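PDB 4HMW: pyridoxamine 5'-phosphate oxidase from Burkholderia, which catalyses FMN-dependent oxidations, with molecular oxygen as acceptor, in the terminal steps of the biosynthesis of the antibiotic phenazine. Local coordinates for residues L33-W37 against Q109-I113; H183-F187 against R198-R203. All blocks are in the same frame, centred on the assembly; numbering follows the deposited sequence.

Contact 1. Residues L33-W37 against Q109-I113; sequences LLKRW and QQIMI. With FMN (flavin mononucleotide), chain C.
Helix segment L33-W37 packs against extended strand segment Q109-I113. The two axes approach to 10.7 Å and run roughly antiparallel, at 147° between their N-to-C directions. The helical turn is closed by W37 N to L33 O at 2.9 Å. CA atoms pair L34 with I111 (7.9 Å) and W37 with Q109 (8.9 Å), and alternation along the strand sends Q109, I111 and I113 toward the helix and Q110 away.

Apolar packing comes first. L34, with chi1 t and chi2 p, brings CD1 to 3.6 Å from I111 CD1, while its CD2 lies 4.3 Å from I113 CD1. W37 (chi1 m, chi2 25°) sets CE3 3.6 Å from I111 CG1. Over one face of the indole lies the Q109 side chain: CG stands 4.3 Å from the six-membered-ring centroid, 27° off the normal, a CH-pi contact, and NE2 is 3.4 Å from W37 CE2.

Polar links are few. One water donates to W37 O (3.0 Å) and Q109 OE1 (2.7 Å); the same OE1 is hydrogen-bonded to T107.

On the other face of the strand, Q110 NE2 donates to FMN O2' at 2.9 Å, while its OE1 accepts from V67 N of the second subunit. The arrangement is a helix covering one face of an antiparallel sheet whose opposite face contributes to the intersubunit FMN site of the pyridoxamine 5'-phosphate oxidase family.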
ATOM      1  N   LEU B  33     -14.315   7.012  12.845  1.00 16.66           N
ATOM      2  CA  LEU B  33     -13.574   5.848  13.328  1.00 14.62           C
ATOM      3  C   LEU B  33     -12.111   5.944  12.887  1.00 14.90           C
ATOM      4  O   LEU B  33     -11.204   5.600  13.637  1.00 14.92           O
ATOM      5  CB  LEU B  33     -14.212   4.547  12.826  1.00 17.32           C
ATOM      6  CG  LEU B  33     -13.617   3.238  13.338  1.00 18.03           C
ATOM      7  CD1 LEU B  33     -13.631   3.209  14.849  1.00 19.82           C
ATOM      8  CD2 LEU B  33     -14.332   1.996  12.779  1.00 16.82           C
ATOM      9  N   LEU B  34     -11.888   6.439  11.673  1.00 15.76           N
ATOM     10  CA  LEU B  34     -10.522   6.669  11.208  1.00 15.66           C
ATOM     11  C   LEU B  34      -9.763   7.578  12.162  1.00 15.31           C
ATOM     12  O   LEU B  34      -8.631   7.296  12.537  1.00 15.10           O
ATOM     13  CB  LEU B  34     -10.540   7.255   9.790  1.00 15.47           C
ATOM     14  CG  LEU B  34      -9.242   7.778   9.181  1.00 18.31           C
ATOM     15  CD1 LEU B  34      -8.215   6.677   9.105  1.00 18.34           C
ATOM     16  CD2 LEU B  34      -9.551   8.387   7.775  1.00 20.27           C
ATOM     17  N   LYS B  35     -10.386   8.673  12.558  1.00 15.00           N
ATOM     18  CA  LYS B  35      -9.731   9.583  13.484  1.00 14.88           C
ATOM     19  C   LYS B  35      -9.470   8.954  14.838  1.00 16.33           C
ATOM     20  O   LYS B  35      -8.433   9.228  15.468  1.00 18.58           O
ATOM     21  CB  LYS B  35     -10.513  10.876  13.633  1.00 16.89           C
ATOM     22  CG  LYS B  35     -10.547  11.726  12.367  1.00 18.46           C
ATOM     23  CD  LYS B  35     -11.275  13.068  12.620  1.00 24.14           C
ATOM     24  CE  LYS B  35     -11.305  13.873  11.356  1.00 28.69           C
ATOM     25  NZ  LYS B  35     -12.257  14.990  11.449  1.00 33.53           N
ATOM     26  N   ARG B  36     -10.410   8.136  15.307  1.00 14.96           N
ATOM     27  CA  ARG B  36     -10.228   7.497  16.611  1.00 15.84           C
ATOM     28  C   ARG B  36      -9.040   6.555  16.550  1.00 16.77           C
ATOM     29  O   ARG B  36      -8.200   6.531  17.449  1.00 15.69           O
ATOM     30  CB  ARG B  36     -11.476   6.713  17.017  1.00 19.00           C
ATOM     31  CG  ARG B  36     -12.621   7.547  17.546  1.00 23.71           C
ATOM     32  CD  ARG B  36     -13.754   6.639  18.058  1.00 26.48           C
ATOM     33  NE  ARG B  36     -15.010   7.371  18.092  1.00 28.80           N
ATOM     34  CZ  ARG B  36     -16.202   6.810  18.217  1.00 31.48           C
ATOM     35  NH1 ARG B  36     -16.297   5.497  18.335  1.00 28.99           N
ATOM     36  NH2 ARG B  36     -17.298   7.578  18.225  1.00 35.39           N
ATOM     37  N   TRP B  37      -8.968   5.766  15.463  1.00 14.97           N
ATOM     38  CA  TRP B  37      -7.895   4.839  15.287  1.00 14.39           C
ATOM     39  C   TRP B  37      -6.541   5.535  15.196  1.00 13.72           C
ATOM     40  O   TRP B  37      -5.558   5.041  15.776  1.00 14.66           O
ATOM     41  CB  TRP B  37      -8.128   3.880  14.092  1.00 12.74           C
ATOM     42  CG  TRP B  37      -8.971   2.704  14.425  1.00 12.10           C
ATOM     43  CD1 TRP B  37      -9.902   2.611  15.417  1.00 14.02           C
ATOM     44  CD2 TRP B  37      -8.943   1.411  13.782  1.00 12.88           C
ATOM     45  NE1 TRP B  37     -10.428   1.339  15.458  1.00 16.54           N
ATOM     46  CE2 TRP B  37      -9.870   0.584  14.461  1.00 14.10           C
ATOM     47  CE3 TRP B  37      -8.210   0.884  12.736  1.00 11.51           C
ATOM     48  CZ2 TRP B  37     -10.078  -0.761  14.112  1.00 13.08           C
ATOM     49  CZ3 TRP B  37      -8.433  -0.436  12.362  1.00 12.55           C
ATOM     50  CH2 TRP B  37      -9.358  -1.248  13.055  1.00 11.93           C
ATOM     51  N   GLN B 109      -3.252  -3.470  12.845  1.00 10.82           N
ATOM     52  CA  GLN B 109      -4.424  -2.814  12.250  1.00 11.95           C
ATOM     53  C   GLN B 109      -4.144  -2.341  10.837  1.00 11.46           C
ATOM     54  O   GLN B 109      -3.054  -1.875  10.516  1.00 11.84           O
ATOM     55  CB  GLN B 109      -4.884  -1.589  13.102  1.00 10.92           C
ATOM     56  CG  GLN B 109      -5.507  -1.970  14.425  1.00 12.98           C
ATOM     57  CD  GLN B 109      -5.696  -0.752  15.314  1.00 13.53           C
ATOM     58  OE1 GLN B 109      -4.741  -0.060  15.678  1.00 14.12           O
ATOM     59  NE2 GLN B 109      -6.927  -0.495  15.696  1.00 15.46           N
ATOM     60  N   GLN B 110      -5.138  -2.480   9.984  1.00 10.50           N
ATOM     61  CA  GLN B 110      -5.043  -1.861   8.668  1.00 14.09           C
ATOM     62  C   GLN B 110      -6.344  -1.084   8.398  1.00 13.33           C
ATOM     63  O   GLN B 110      -7.400  -1.390   8.939  1.00 12.41           O
ATOM     64  CB  GLN B 110      -4.670  -2.842   7.532  1.00 19.09           C
ATOM     65  CG  GLN B 110      -5.506  -3.967   7.389  1.00 20.83           C
ATOM     66  CD  GLN B 110      -5.122  -4.970   6.261  1.00 16.00           C
ATOM     67  OE1 GLN B 110      -4.667  -4.623   5.168  1.00 13.43           O
ATOM     68  NE2 GLN B 110      -5.377  -6.234   6.540  1.00 16.64           N
ATOM     69  N   ILE B 111      -6.222  -0.034   7.592  1.00 11.80           N
ATOM     70  CA  ILE B 111      -7.379   0.714   7.152  1.00 11.76           C
ATOM     71  C   ILE B 111      -7.271   0.935   5.669  1.00 10.37           C
ATOM     72  O   ILE B 111      -6.265   1.426   5.171  1.00 10.87           O
ATOM     73  CB  ILE B 111      -7.509   2.099   7.839  1.00 12.10           C
ATOM     74  CG1 ILE B 111      -7.415   1.967   9.364  1.00 13.18           C
ATOM     75  CG2 ILE B 111      -8.828   2.742   7.441  1.00 13.38           C
ATOM     76  CD1 ILE B 111      -7.456   3.349  10.099  1.00 17.87           C
ATOM     77  N   MET B 112      -8.320   0.574   4.958  1.00 13.63           N
ATOM     78  CA  MET B 112      -8.383   0.747   3.506  0.56 14.09           C
ATOM     79  C   MET B 112      -9.368   1.853   3.211  1.00 14.24           C
ATOM     80  O   MET B 112     -10.476   1.829   3.732  1.00 15.32           O
ATOM     81  CB  MET B 112      -8.900  -0.502   2.833  0.56 13.03           C
ATOM     82  CG  MET B 112      -8.996  -0.350   1.336  0.56 13.97           C
ATOM     83  SD  MET B 112      -9.969  -1.590   0.480  0.56 13.85           S
ATOM     84  CE  MET B 112     -11.623  -0.957   0.811  0.56 15.02           C
ATOM     85  N   ILE B 113      -8.957   2.812   2.381  1.00 15.68           N
ATOM     86  CA  ILE B 113      -9.784   3.965   2.017  1.00 17.77           C
ATOM     87  C   ILE B 113      -9.856   3.979   0.513  1.00 19.42           C
ATOM     88  O   ILE B 113      -8.863   4.220  -0.154  1.00 24.56           O
ATOM     89  CB  ILE B 113      -9.139   5.267   2.533  1.00 21.85           C
ATOM     90  CG1 ILE B 113      -8.838   5.132   4.032  1.00 23.11           C
ATOM     91  CG2 ILE B 113     -10.009   6.507   2.287  1.00 24.69           C
ATOM     92  CD1 ILE B 113      -7.819   6.122   4.570  1.00 26.63           C
TER
HETATM   93  N1  FMN C 301      -4.646 -12.363   3.179  1.00 13.47           N
HETATM   94  C2  FMN C 301      -4.439 -13.344   2.249  1.00 14.23           C
HETATM   95  O2  FMN C 301      -5.367 -13.774   1.587  1.00 14.93           O
HETATM   96  N3  FMN C 301      -3.173 -13.811   2.019  1.00 13.55           N
HETATM   97  C4  FMN C 301      -2.113 -13.350   2.762  1.00 13.83           C
HETATM   98  O4  FMN C 301      -0.976 -13.805   2.526  1.00 16.82           O
HETATM   99  C4A FMN C 301      -2.320 -12.375   3.729  1.00 12.47           C
HETATM  100  N5  FMN C 301      -1.272 -11.921   4.511  1.00 13.19           N
HETATM  101  C5A FMN C 301      -1.523 -10.911   5.444  1.00 12.31           C
HETATM  102  C6  FMN C 301      -0.474 -10.434   6.200  1.00 14.00           C
HETATM  103  C7  FMN C 301      -0.676  -9.417   7.111  1.00 14.23           C
HETATM  104  C7M FMN C 301       0.489  -8.937   7.903  1.00 17.74           C
HETATM  105  C8  FMN C 301      -1.951  -8.898   7.302  1.00 12.62           C
HETATM  106  C8M FMN C 301      -2.192  -7.785   8.268  1.00 14.77           C
HETATM  107  C9  FMN C 301      -3.006  -9.372   6.545  1.00 12.18           C
HETATM  108  C9A FMN C 301      -2.808 -10.411   5.643  1.00 12.53           C
HETATM  109  N10 FMN C 301      -3.875 -10.935   4.867  1.00 10.80           N
HETATM  110  C10 FMN C 301      -3.608 -11.903   3.932  1.00 12.11           C
HETATM  111  C1' FMN C 301      -5.285 -10.481   4.985  1.00 11.55           C
HETATM  112  C2' FMN C 301      -5.603  -9.384   3.966  1.00 12.22           C
HETATM  113  O2' FMN C 301      -5.030  -8.126   4.350  1.00 12.24           O
HETATM  114  C3' FMN C 301      -7.107  -9.196   3.764  1.00 12.02           C
HETATM  115  O3' FMN C 301      -7.684  -8.902   5.020  1.00 12.97           O
HETATM  116  C4' FMN C 301      -7.756 -10.432   3.114  1.00 12.70           C
HETATM  117  O4' FMN C 301      -6.820 -11.063   2.258  1.00 12.45           O
HETATM  118  C5' FMN C 301      -9.065 -10.085   2.423  1.00 11.18           C
HETATM  119  O5' FMN C 301      -8.861  -9.057   1.477  1.00 13.26           O
HETATM  120  P   FMN C 301      -9.965  -8.713   0.375  1.00 13.61           P
HETATM  121  O1P FMN C 301      -9.950  -9.815  -0.667  1.00 14.09           O
HETATM  122  O2P FMN C 301     -11.328  -8.657   1.081  1.00 13.39           O
HETATM  123  O3P FMN C 301      -9.523  -7.424  -0.227  1.00 14.87           O
HETATM  124  O   HOH W   1      -5.263   2.301  16.882  1.00 20.25           O

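Contact 2. Residues H183-F187 against R198-R203; sequences HEMEF and RLRYER. With FMN (flavin mononucleotide), chain C.
Strands 184-187 and 198-203 run antiparallel, at 170° with axes 4.6 Å apart, as the two arms of a beta hairpin. M185-Y201 and F187-L199 are hydrogen-bonded pairs (CA-CA 5.1 Å each); E184-E202 and E186-R200 are non-hydrogen-bonded (4.5 and 4.4 Å). The ladder comprises R203 N to H183 O (2.9 Å), M185 N to Y201 O (2.9 Å), Y201 N to M185 O (2.8 Å), F187 N to L199 O (2.8 Å) and L199 N to F187 O (2.9 Å). The chain bends at H183, where H183 and E184 both make backbone hydrogen bonds to S114 of strand 109-119, a classic beta bulge.

Side chains alternate between two faces. M185, F187, L199 and Y201 share the apolar one, covered partly by helix 30-43; F187 CE1 lies 3.8 Å from Y201 CD1, with the rings oblique at 68°.

E184, E186, R200 and E202 share the charged face. E184 OE1 and R200 NE, 3.6 Å apart, form a salt bridge by charge alone, and a water spans them at 2.9 Å from OE1 and 2.8 Å from NE; E184 OE2 pairs with R87 of the second subunit.

R198 contributes to the FMN phosphate site. E186 holds its guanidinium edge through a bidentate salt bridge, OE2 to NE and OE1 to NH2, both 2.8 Å, while R198 NH2 also donates to FMN O2P at 2.9 Å.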
ATOM      1  N   HIS B 183     -15.653   6.326  -0.825  1.00 16.42           N
ATOM      2  CA  HIS B 183     -16.964   5.672  -0.970  1.00 18.29           C
ATOM      3  C   HIS B 183     -16.978   4.308  -0.288  1.00 17.70           C
ATOM      4  O   HIS B 183     -18.026   3.651  -0.238  1.00 17.90           O
ATOM      5  CB  HIS B 183     -17.354   5.500  -2.445  1.00 18.30           C
ATOM      6  CG  HIS B 183     -16.439   4.610  -3.210  1.00 18.86           C
ATOM      7  ND1 HIS B 183     -15.436   5.104  -4.007  1.00 21.19           N
ATOM      8  CD2 HIS B 183     -16.359   3.257  -3.292  1.00 18.62           C
ATOM      9  CE1 HIS B 183     -14.766   4.095  -4.539  1.00 21.37           C
ATOM     10  NE2 HIS B 183     -15.304   2.965  -4.119  1.00 19.67           N
ATOM     11  N   GLU B 184     -15.816   3.872   0.209  1.00 13.51           N
ATOM     12  CA  GLU B 184     -15.719   2.566   0.863  1.00 14.81           C
ATOM     13  C   GLU B 184     -14.531   2.623   1.796  1.00 14.58           C
ATOM     14  O   GLU B 184     -13.499   3.150   1.429  1.00 15.87           O
ATOM     15  CB  GLU B 184     -15.541   1.427  -0.159  1.00 18.00           C
ATOM     16  CG  GLU B 184     -15.434   0.049   0.488  1.00 20.49           C
ATOM     17  CD  GLU B 184     -15.235  -1.082  -0.530  1.00 23.98           C
ATOM     18  OE1 GLU B 184     -15.270  -2.261  -0.114  1.00 22.62           O
ATOM     19  OE2 GLU B 184     -15.065  -0.811  -1.753  1.00 26.54           O
ATOM     20  N   MET B 185     -14.682   2.112   3.015  1.00 13.31           N
ATOM     21  CA  MET B 185     -13.553   1.914   3.923  1.00 14.86           C
ATOM     22  C   MET B 185     -13.631   0.576   4.620  1.00 14.90           C
ATOM     23  O   MET B 185     -14.692   0.086   4.876  1.00 19.19           O
ATOM     24  CB  MET B 185     -13.520   3.004   4.987  1.00 17.83           C
ATOM     25  CG  MET B 185     -13.235   4.334   4.383  1.00 20.23           C
ATOM     26  SD  MET B 185     -13.049   5.679   5.529  1.00 25.89           S
ATOM     27  CE  MET B 185     -11.933   5.053   6.690  1.00 18.58           C
ATOM     28  N   GLU B 186     -12.485  -0.018   4.918  1.00 13.25           N
ATOM     29  CA  GLU B 186     -12.476  -1.201   5.766  1.00 13.36           C
ATOM     30  C   GLU B 186     -11.515  -1.000   6.883  1.00 12.41           C
ATOM     31  O   GLU B 186     -10.389  -0.451   6.693  1.00 12.19           O
ATOM     32  CB  GLU B 186     -12.051  -2.498   5.041  1.00 15.86           C
ATOM     33  CG  GLU B 186     -12.160  -3.715   6.034  1.00 21.25           C
ATOM     34  CD  GLU B 186     -11.471  -5.035   5.623  1.00 23.25           C
ATOM     35  OE1 GLU B 186     -11.223  -5.277   4.398  1.00 24.00           O
ATOM     36  OE2 GLU B 186     -11.207  -5.859   6.551  1.00 19.52           O
ATOM     37  N   PHE B 187     -11.955  -1.446   8.055  1.00 13.41           N
ATOM     38  CA  PHE B 187     -11.154  -1.421   9.270  1.00 12.81           C
ATOM     39  C   PHE B 187     -10.887  -2.863   9.638  1.00 13.43           C
ATOM     40  O   PHE B 187     -11.822  -3.650   9.781  1.00 18.02           O
ATOM     41  CB  PHE B 187     -11.944  -0.727  10.352  1.00 12.82           C
ATOM     42  CG  PHE B 187     -12.151   0.741  10.087  1.00 15.44           C
ATOM     43  CD1 PHE B 187     -13.193   1.150   9.270  1.00 14.60           C
ATOM     44  CD2 PHE B 187     -11.324   1.693  10.640  1.00 16.98           C
ATOM     45  CE1 PHE B 187     -13.390   2.462   8.981  1.00 16.37           C
ATOM     46  CE2 PHE B 187     -11.537   3.034  10.370  1.00 15.33           C
ATOM     47  CZ  PHE B 187     -12.580   3.416   9.529  1.00 16.35           C
ATOM     48  N   ARG B 198     -13.164  -7.486  11.024  1.00 11.17           N
ATOM     49  CA  ARG B 198     -13.225  -6.811   9.721  1.00 12.57           C
ATOM     50  C   ARG B 198     -14.533  -6.080   9.613  1.00 11.82           C
ATOM     51  O   ARG B 198     -15.581  -6.688   9.636  1.00 12.80           O
ATOM     52  CB  ARG B 198     -13.139  -7.814   8.576  1.00 13.81           C
ATOM     53  CG  ARG B 198     -11.843  -8.654   8.545  1.00 13.33           C
ATOM     54  CD  ARG B 198     -11.777  -9.441   7.254  1.00 13.65           C
ATOM     55  NE  ARG B 198     -11.672  -8.553   6.100  1.00 13.54           N
ATOM     56  CZ  ARG B 198     -11.715  -8.944   4.820  1.00 13.27           C
ATOM     57  NH1 ARG B 198     -11.886 -10.221   4.514  1.00 15.17           N
ATOM     58  NH2 ARG B 198     -11.591  -8.030   3.850  1.00 14.93           N
ATOM     59  N   LEU B 199     -14.463  -4.752   9.522  1.00 14.12           N
ATOM     60  CA  LEU B 199     -15.643  -3.913   9.426  1.00 14.20           C
ATOM     61  C   LEU B 199     -15.559  -3.112   8.154  1.00 13.91           C
ATOM     62  O   LEU B 199     -14.659  -2.273   7.973  1.00 14.54           O
ATOM     63  CB  LEU B 199     -15.697  -2.953  10.634  1.00 14.97           C
ATOM     64  CG  LEU B 199     -16.891  -1.992  10.662  1.00 17.19           C
ATOM     65  CD1 LEU B 199     -18.219  -2.723  10.867  1.00 18.58           C
ATOM     66  CD2 LEU B 199     -16.671  -0.963  11.778  1.00 17.99           C
ATOM     67  N   ARG B 200     -16.510  -3.349   7.274  1.00 15.09           N
ATOM     68  CA  ARG B 200     -16.600  -2.648   6.000  1.00 16.94           C
ATOM     69  C   ARG B 200     -17.701  -1.596   6.007  1.00 15.99           C
ATOM     70  O   ARG B 200     -18.812  -1.872   6.431  1.00 17.51           O
ATOM     71  CB  ARG B 200     -16.856  -3.648   4.861  1.00 15.34           C
ATOM     72  CG  ARG B 200     -17.224  -2.972   3.548  1.00 16.75           C
ATOM     73  CD  ARG B 200     -17.622  -3.951   2.455  1.00 22.93           C
ATOM     74  NE  ARG B 200     -16.561  -4.822   2.007  1.00 26.15           N
ATOM     75  CZ  ARG B 200     -16.768  -5.989   1.379  1.00 28.32           C
ATOM     76  NH1 ARG B 200     -18.011  -6.443   1.182  1.00 28.24           N
ATOM     77  NH2 ARG B 200     -15.732  -6.731   0.975  1.00 29.83           N
ATOM     78  N   TYR B 201     -17.341  -0.382   5.596  1.00 14.88           N
ATOM     79  CA  TYR B 201     -18.286   0.703   5.321  1.00 13.23           C
ATOM     80  C   TYR B 201     -18.424   0.914   3.822  1.00 14.36           C
ATOM     81  O   TYR B 201     -17.423   1.038   3.120  1.00 14.69           O
ATOM     82  CB  TYR B 201     -17.791   2.027   5.854  1.00 16.42           C
ATOM     83  CG  TYR B 201     -17.964   2.270   7.343  1.00 17.52           C
ATOM     84  CD1 TYR B 201     -17.087   1.702   8.267  1.00 17.93           C
ATOM     85  CD2 TYR B 201     -18.988   3.087   7.826  1.00 18.38           C
ATOM     86  CE1 TYR B 201     -17.220   1.949   9.623  1.00 18.10           C
ATOM     87  CE2 TYR B 201     -19.142   3.323   9.183  1.00 17.67           C
ATOM     88  CZ  TYR B 201     -18.242   2.749  10.076  1.00 18.95           C
ATOM     89  OH  TYR B 201     -18.332   2.987  11.415  1.00 20.59           O
ATOM     90  N   GLU B 202     -19.655   1.001   3.338  1.00 18.17           N
ATOM     91  CA  GLU B 202     -19.890   1.318   1.923  1.00 20.88           C
ATOM     92  C   GLU B 202     -20.899   2.441   1.817  1.00 21.15           C
ATOM     93  O   GLU B 202     -21.904   2.423   2.510  1.00 21.26           O
ATOM     94  CB  GLU B 202     -20.456   0.115   1.160  1.00 25.56           C
ATOM     95  CG  GLU B 202     -19.517  -1.048   0.943  1.00 30.99           C
ATOM     96  CD  GLU B 202     -20.232  -2.307   0.395  1.00 36.10           C
ATOM     97  OE1 GLU B 202     -20.986  -2.952   1.167  1.00 37.91           O
ATOM     98  OE2 GLU B 202     -20.061  -2.636  -0.819  1.00 36.94           O
ATOM     99  N   ARG B 203     -20.666   3.385   0.908  1.00 21.67           N
ATOM    100  CA  ARG B 203     -21.583   4.504   0.773  1.00 25.42           C
ATOM    101  C   ARG B 203     -22.891   3.998   0.229  1.00 28.28           C
ATOM    102  O   ARG B 203     -22.916   3.153  -0.647  1.00 28.59           O
ATOM    103  CB  ARG B 203     -21.018   5.635  -0.106  1.00 28.42           C
ATOM    104  CG  ARG B 203     -21.668   6.978   0.195  1.00 35.20           C
ATOM    105  CD  ARG B 203     -21.104   8.073  -0.703  1.00 41.34           C
ATOM    106  NE  ARG B 203     -22.051   9.164  -0.957  1.00 45.30           N
ATOM    107  CZ  ARG B 203     -21.721  10.334  -1.503  1.00 47.52           C
ATOM    108  NH1 ARG B 203     -22.642  11.267  -1.691  1.00 47.85           N
ATOM    109  NH2 ARG B 203     -20.461  10.587  -1.848  1.00 48.31           N
TER
HETATM  110  N1  FMN C 301      -4.646 -12.363   3.179  1.00 13.47           N
HETATM  111  C2  FMN C 301      -4.439 -13.344   2.249  1.00 14.23           C
HETATM  112  O2  FMN C 301      -5.367 -13.774   1.587  1.00 14.93           O
HETATM  113  N3  FMN C 301      -3.173 -13.811   2.019  1.00 13.55           N
HETATM  114  C4  FMN C 301      -2.113 -13.350   2.762  1.00 13.83           C
HETATM  115  O4  FMN C 301      -0.976 -13.805   2.526  1.00 16.82           O
HETATM  116  C4A FMN C 301      -2.320 -12.375   3.729  1.00 12.47           C
HETATM  117  N5  FMN C 301      -1.272 -11.921   4.511  1.00 13.19           N
HETATM  118  C5A FMN C 301      -1.523 -10.911   5.444  1.00 12.31           C
HETATM  119  C6  FMN C 301      -0.474 -10.434   6.200  1.00 14.00           C
HETATM  120  C7  FMN C 301      -0.676  -9.417   7.111  1.00 14.23           C
HETATM  121  C7M FMN C 301       0.489  -8.937   7.903  1.00 17.74           C
HETATM  122  C8  FMN C 301      -1.951  -8.898   7.302  1.00 12.62           C
HETATM  123  C8M FMN C 301      -2.192  -7.785   8.268  1.00 14.77           C
HETATM  124  C9  FMN C 301      -3.006  -9.372   6.545  1.00 12.18           C
HETATM  125  C9A FMN C 301      -2.808 -10.411   5.643  1.00 12.53           C
HETATM  126  N10 FMN C 301      -3.875 -10.935   4.867  1.00 10.80           N
HETATM  127  C10 FMN C 301      -3.608 -11.903   3.932  1.00 12.11           C
HETATM  128  C1' FMN C 301      -5.285 -10.481   4.985  1.00 11.55           C
HETATM  129  C2' FMN C 301      -5.603  -9.384   3.966  1.00 12.22           C
HETATM  130  O2' FMN C 301      -5.030  -8.126   4.350  1.00 12.24           O
HETATM  131  C3' FMN C 301      -7.107  -9.196   3.764  1.00 12.02           C
HETATM  132  O3' FMN C 301      -7.684  -8.902   5.020  1.00 12.97           O
HETATM  133  C4' FMN C 301      -7.756 -10.432   3.114  1.00 12.70           C
HETATM  134  O4' FMN C 301      -6.820 -11.063   2.258  1.00 12.45           O
HETATM  135  C5' FMN C 301      -9.065 -10.085   2.423  1.00 11.18           C
HETATM  136  O5' FMN C 301      -8.861  -9.057   1.477  1.00 13.26           O
HETATM  137  P   FMN C 301      -9.965  -8.713   0.375  1.00 13.61           P
HETATM  138  O1P FMN C 301      -9.950  -9.815  -0.667  1.00 14.09           O
HETATM  139  O2P FMN C 301     -11.328  -8.657   1.081  1.00 13.39           O
HETATM  140  O3P FMN C 301      -9.523  -7.424  -0.227  1.00 14.87           O
HETATM  141  O   HOH W   2     -14.061  -3.648   2.152  1.00 25.03           O
HETATM  142  O   HOH W   3     -17.466  -3.778  -1.332  1.00 34.26           O

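Overall arrangement
Contact 1 closes before contact 2 opens along the chain, yet their centres lie only 10 Å apart because strands 109-119 and 184-189 are neighbours in one antiparallel sheet. The seam is direct: M112 N lies 2.9 Å from E186 O, a probable hydrogen bond, and L33 CG packs 3.6 Å from F187 CE2, so helix 30-43 spans both contacts on the sheet's apolar face. Q110 and R198, the nearest atoms of their side chains about 7 Å apart, reach the same FMN, one at the ribityl chain and the other at the phosphate. The second subunit supplies further FMN ligands, including K88 and S146, so this shared sheet forms one wall of a cofactor site built between subunits.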